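Local coordinates for chemosensory protein (PDB 1N8V) that binds bromo-dodecanol inside an all-helical fold and, as a moth chemosensory protein, probably carries hydrophobic, lipid-like ligands, at residues Y26-G34 with I80-Y88. Residues are numbered along the deposited sequence; the frame is centred on the assembly and turned at random.
Sequences YVNCVMERG and IWRELTAKY. With BDD (bromo-dodecanol), chain E; BDD (bromo-dodecanol), chain C.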
loop_
_atom_site.group_PDB
_atom_site.type_symbol
_atom_site.label_atom_id
_atom_site.label_comp_id
_atom_site.label_asym_id
_atom_site.label_seq_id
_atom_site.Cartn_x
_atom_site.Cartn_y
_atom_site.Cartn_z
ATOM N N TYR A 26 -6.497 -7.367 -2.322
ATOM C CA TYR A 26 -5.127 -6.979 -2.009
ATOM C C TYR A 26 -4.966 -6.683 -0.517
ATOM O O TYR A 26 -3.991 -7.090 0.111
ATOM C CB TYR A 26 -4.696 -5.739 -2.800
ATOM C CG TYR A 26 -4.461 -5.970 -4.254
ATOM C CD1 TYR A 26 -3.349 -6.680 -4.682
ATOM C CD2 TYR A 26 -5.321 -5.468 -5.207
ATOM C CE1 TYR A 26 -3.123 -6.879 -6.059
ATOM C CE2 TYR A 26 -5.120 -5.672 -6.550
ATOM C CZ TYR A 26 -4.015 -6.366 -6.973
ATOM O OH TYR A 26 -3.815 -6.565 -8.338
ATOM N N VAL A 27 -5.954 -6.021 0.078
ATOM C CA VAL A 27 -5.875 -5.726 1.498
ATOM C C VAL A 27 -5.816 -7.007 2.367
ATOM O O VAL A 27 -4.977 -7.124 3.262
ATOM C CB VAL A 27 -7.055 -4.851 1.968
ATOM C CG1 VAL A 27 -7.016 -4.702 3.463
ATOM C CG2 VAL A 27 -6.995 -3.511 1.289
ATOM N N ASN A 28 -6.689 -7.973 2.079
ATOM C CA ASN A 28 -6.674 -9.222 2.848
ATOM C C ASN A 28 -5.369 -9.991 2.681
ATOM O O ASN A 28 -4.875 -10.618 3.622
ATOM C CB ASN A 28 -7.884 -10.089 2.488
ATOM C CG ASN A 28 -9.217 -9.494 2.952
ATOM O OD1 ASN A 28 -10.304 -9.838 2.408
ATOM N ND2 ASN A 28 -9.163 -8.622 3.918
ATOM N N CYS A 29 -4.786 -9.917 1.485
ATOM C CA CYS A 29 -3.495 -10.564 1.255
ATOM C C CYS A 29 -2.402 -9.920 2.128
ATOM O O CYS A 29 -1.651 -10.598 2.851
ATOM C CB CYS A 29 -3.104 -10.446 -0.218
ATOM S SG CYS A 29 -1.336 -10.640 -0.639
ATOM N N VAL A 30 -2.291 -8.600 2.056
ATOM C CA VAL A 30 -1.239 -7.893 2.790
ATOM C C VAL A 30 -1.460 -7.973 4.294
ATOM O O VAL A 30 -0.505 -7.966 5.061
ATOM C CB VAL A 30 -1.124 -6.431 2.274
ATOM C CG1 VAL A 30 -0.217 -5.601 3.114
ATOM C CG2 VAL A 30 -0.640 -6.421 0.850
ATOM N N MET A 31 -2.719 -8.092 4.725
ATOM C CA MET A 31 -3.019 -8.253 6.153
ATOM C C MET A 31 -2.850 -9.718 6.616
ATOM O O MET A 31 -3.101 -10.034 7.773
ATOM C CB MET A 31 -4.445 -7.788 6.471
ATOM C CG MET A 31 -4.612 -6.296 6.437
ATOM S SD MET A 31 -3.574 -5.333 7.564
ATOM C CE MET A 31 -4.170 -6.000 9.151
ATOM N N GLU A 32 -2.407 -10.603 5.719
ATOM C CA GLU A 32 -2.146 -12.011 6.043
ATOM C C GLU A 32 -3.383 -12.775 6.546
ATOM O O GLU A 32 -3.306 -13.586 7.484
ATOM C CB GLU A 32 -0.948 -12.116 7.004
ATOM C CG GLU A 32 0.338 -11.441 6.483
ATOM C CD GLU A 32 1.603 -11.791 7.270
ATOM O OE1 GLU A 32 1.965 -13.000 7.301
ATOM O OE2 GLU A 32 2.257 -10.878 7.833
ATOM N N ARG A 33 -4.512 -12.514 5.894
ATOM C CA ARG A 33 -5.769 -13.199 6.212
ATOM C C ARG A 33 -6.531 -13.673 4.966
ATOM O O ARG A 33 -7.649 -14.174 5.083
ATOM C CB ARG A 33 -6.664 -12.315 7.076
ATOM C CG ARG A 33 -7.084 -11.021 6.445
ATOM C CD ARG A 33 -8.134 -10.259 7.267
ATOM N NE ARG A 33 -8.500 -8.989 6.650
ATOM C CZ ARG A 33 -8.357 -7.780 7.196
ATOM N NH1 ARG A 33 -8.750 -6.722 6.512
ATOM N NH2 ARG A 33 -7.841 -7.607 8.406
ATOM N N GLY A 34 -5.949 -13.529 3.776
ATOM C CA GLY A 34 -6.565 -13.953 2.533
ATOM C C GLY A 34 -5.514 -14.369 1.516
ATOM O O GLY A 34 -4.315 -14.060 1.663
ATOM N N ILE A 80 -9.460 0.485 6.884
ATOM C CA ILE A 80 -8.385 -0.241 6.185
ATOM C C ILE A 80 -7.044 0.477 6.431
ATOM O O ILE A 80 -6.058 -0.147 6.783
ATOM C CB ILE A 80 -8.698 -0.378 4.691
ATOM C CG1 ILE A 80 -9.875 -1.346 4.470
ATOM C CG2 ILE A 80 -7.446 -0.813 3.927
ATOM C CD1 ILE A 80 -10.329 -1.427 3.037
ATOM N N TRP A 81 -7.024 1.794 6.264
ATOM C CA TRP A 81 -5.808 2.560 6.564
ATOM C C TRP A 81 -5.317 2.279 7.977
ATOM O O TRP A 81 -4.140 1.975 8.184
ATOM C CB TRP A 81 -6.051 4.062 6.404
ATOM C CG TRP A 81 -4.968 4.949 6.975
ATOM C CD1 TRP A 81 -5.118 5.830 7.994
ATOM C CD2 TRP A 81 -3.571 5.021 6.601
ATOM N NE1 TRP A 81 -3.932 6.479 8.256
ATOM C CE2 TRP A 81 -2.966 6.004 7.411
ATOM C CE3 TRP A 81 -2.782 4.403 5.627
ATOM C CZ2 TRP A 81 -1.618 6.346 7.290
ATOM C CZ3 TRP A 81 -1.454 4.729 5.545
ATOM C CH2 TRP A 81 -0.886 5.690 6.348
ATOM N N ARG A 82 -6.222 2.338 8.941
ATOM C CA ARG A 82 -5.790 2.135 10.314
ATOM C C ARG A 82 -5.191 0.753 10.596
ATOM O O ARG A 82 -4.200 0.644 11.345
ATOM C CB ARG A 82 -6.896 2.502 11.273
ATOM C CG ARG A 82 -7.020 3.995 11.268
ATOM C CD ARG A 82 -8.023 4.475 12.206
ATOM N NE ARG A 82 -8.052 5.922 12.250
ATOM C CZ ARG A 82 -8.674 6.612 13.181
ATOM N NH1 ARG A 82 -8.657 7.932 13.139
ATOM N NH2 ARG A 82 -9.285 5.980 14.164
ATOM N N GLU A 83 -5.779 -0.289 10.028
ATOM C CA GLU A 83 -5.252 -1.611 10.292
ATOM C C GLU A 83 -3.926 -1.807 9.598
ATOM O O GLU A 83 -3.025 -2.468 10.145
ATOM C CB GLU A 83 -6.242 -2.735 9.931
ATOM C CG GLU A 83 -6.524 -2.930 8.464
ATOM C CD GLU A 83 -7.557 -4.008 8.233
ATOM O OE1 GLU A 83 -7.764 -4.813 9.172
ATOM O OE2 GLU A 83 -8.149 -4.059 7.147
ATOM N N LEU A 84 -3.750 -1.218 8.410
ATOM C CA LEU A 84 -2.489 -1.366 7.687
ATOM C C LEU A 84 -1.346 -0.620 8.363
ATOM O O LEU A 84 -0.258 -1.143 8.534
ATOM C CB LEU A 84 -2.647 -0.886 6.239
ATOM C CG LEU A 84 -3.390 -1.821 5.302
ATOM C CD1 LEU A 84 -3.743 -1.096 4.018
ATOM C CD2 LEU A 84 -2.548 -3.018 4.980
ATOM N N THR A 85 -1.580 0.638 8.719
ATOM C CA THR A 85 -0.509 1.405 9.377
ATOM C C THR A 85 -0.175 0.798 10.760
ATOM O O THR A 85 0.984 0.749 11.154
ATOM C CB THR A 85 -0.821 2.908 9.393
ATOM O OG1 THR A 85 0.353 3.655 9.788
ATOM C CG2 THR A 85 -1.940 3.252 10.373
ATOM N N ALA A 86 -1.173 0.292 11.473
ATOM C CA ALA A 86 -0.908 -0.349 12.755
ATOM C C ALA A 86 -0.065 -1.621 12.619
ATOM O O ALA A 86 0.795 -1.884 13.467
ATOM C CB ALA A 86 -2.202 -0.646 13.523
ATOM N N LYS A 87 -0.319 -2.419 11.585
ATOM C CA LYS A 87 0.417 -3.658 11.411
ATOM C C LYS A 87 1.838 -3.421 10.900
ATOM O O LYS A 87 2.810 -3.978 11.425
ATOM C CB LYS A 87 -0.336 -4.604 10.454
ATOM C CG LYS A 87 0.456 -5.880 10.100
ATOM C CD LYS A 87 -0.395 -6.860 9.308
ATOM C CE LYS A 87 0.444 -7.992 8.720
ATOM N NZ LYS A 87 0.939 -8.921 9.763
ATOM N N TYR A 88 1.957 -2.628 9.837
ATOM C CA TYR A 88 3.257 -2.427 9.176
ATOM C C TYR A 88 4.096 -1.259 9.708
ATOM O O TYR A 88 5.297 -1.213 9.479
ATOM C CB TYR A 88 3.036 -2.279 7.660
ATOM C CG TYR A 88 2.757 -3.620 6.993
ATOM C CD1 TYR A 88 3.795 -4.430 6.581
ATOM C CD2 TYR A 88 1.461 -4.072 6.791
ATOM C CE1 TYR A 88 3.556 -5.657 5.991
ATOM C CE2 TYR A 88 1.206 -5.289 6.213
ATOM C CZ TYR A 88 2.261 -6.078 5.798
ATOM O OH TYR A 88 2.046 -7.313 5.193
HETATM O O1 BDD E . 2.291 4.410 8.099
HETATM C C1 BDD E . 2.587 3.945 6.781
HETATM C C2 BDD E . 1.679 2.766 6.408
HETATM C C3 BDD E . 1.830 2.443 4.923
HETATM C C4 BDD E . 0.879 1.347 4.434
HETATM C C5 BDD E . 0.412 1.643 3.004
HETATM C C6 BDD E . 0.620 0.484 2.044
HETATM C C7 BDD E . 0.141 0.814 0.627
HETATM C C8 BDD E . 1.197 0.518 -0.416
HETATM C C9 BDD E . 0.629 0.526 -1.828
HETATM C C10 BDD E . 1.709 0.230 -2.872
HETATM C C11 BDD E . 1.457 0.823 -4.261
HETATM C C12 BDD E . 2.742 1.045 -5.122
HETATM BR BR BDD E . 2.339 0.735 -6.655
HETATM O O1 BDD C . 3.265 -0.191 -8.914
HETATM C C1 BDD C . 2.274 -1.195 -8.756
HETATM C C2 BDD C . 2.906 -2.458 -8.179
HETATM C C3 BDD C . 2.055 -3.027 -7.051
HETATM C C4 BDD C . 0.937 -3.918 -7.574
HETATM C C5 BDD C . -0.096 -4.172 -6.480
HETATM C C6 BDD C . -1.150 -3.064 -6.417
HETATM C C7 BDD C . -1.995 -3.125 -5.145
HETATM C C8 BDD C . -2.649 -1.781 -4.823
HETATM C C9 BDD C . -3.676 -1.926 -3.704
HETATM C C10 BDD C . -3.029 -1.916 -2.326
HETATM C C11 BDD C . -4.051 -1.945 -1.204
HETATM C C12 BDD C . -3.398 -1.846 0.173
HETATM BR BR BDD C . -2.793 -3.281 0.643
HETATM O O HOH W 1 -1.754 -10.039 10.368
HETATM O O HOH W 2 3.792 -9.052 6.484
#
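V30 and Y88 meet near the C-terminal ends of helices 20-30 and 78-88: V30 CG1 lies 3.4 Å from Y88 CE2, and Y88 OH donates a hydrogen bond of 2.6 Å to V30 O. That bond follows a lone pair in the carbonyl plane. The chain leaves the helix after V30, the two closing bonds of the turn land on N28 and C29, and the phenol supplies V30 O with a partner. On the same tightly packed side, L84 CD2 touches both V30 CG1 and M31 SD, the sulfur at 3.6 Å, while V27 CG2 rests on I80 CG2. The M31 chain, bent at chi2 and chi3 (-59° and -62°), curls back to bring its thioether over L84 and E83. V27, V30, L84 and Y88 are buried, and in this helical A10/OS-D fold the packed side also walls the ligand pocket: V30 CG2 and L84 CD1 both touch the brominated end of one bromo-dodecanol. The charged side toward solvent begins where helix 20-30 ends in a Schellman motif, with E32 at positive phi. Here R33 grips E83 end-on in a salt bridge, NH1 to OE2 at 2.8 Å and NH2 to OE1 at 2.9 Å, yet the guanidinium and carboxylate planes stand 42° apart. Were E83 replaced by an alanine, the R33 guanidinium would probably lose its carboxylate mate and the M31 thioether part of its cover. Farther along, K87 NZ forms a salt bridge with E32 OE2, meeting it from above the carboxylate plane at 3.0 Å. Water joins in on this looser side, one molecule linking M31 O to K87 NZ and another donating to both E32 OE2 and Y88 OH.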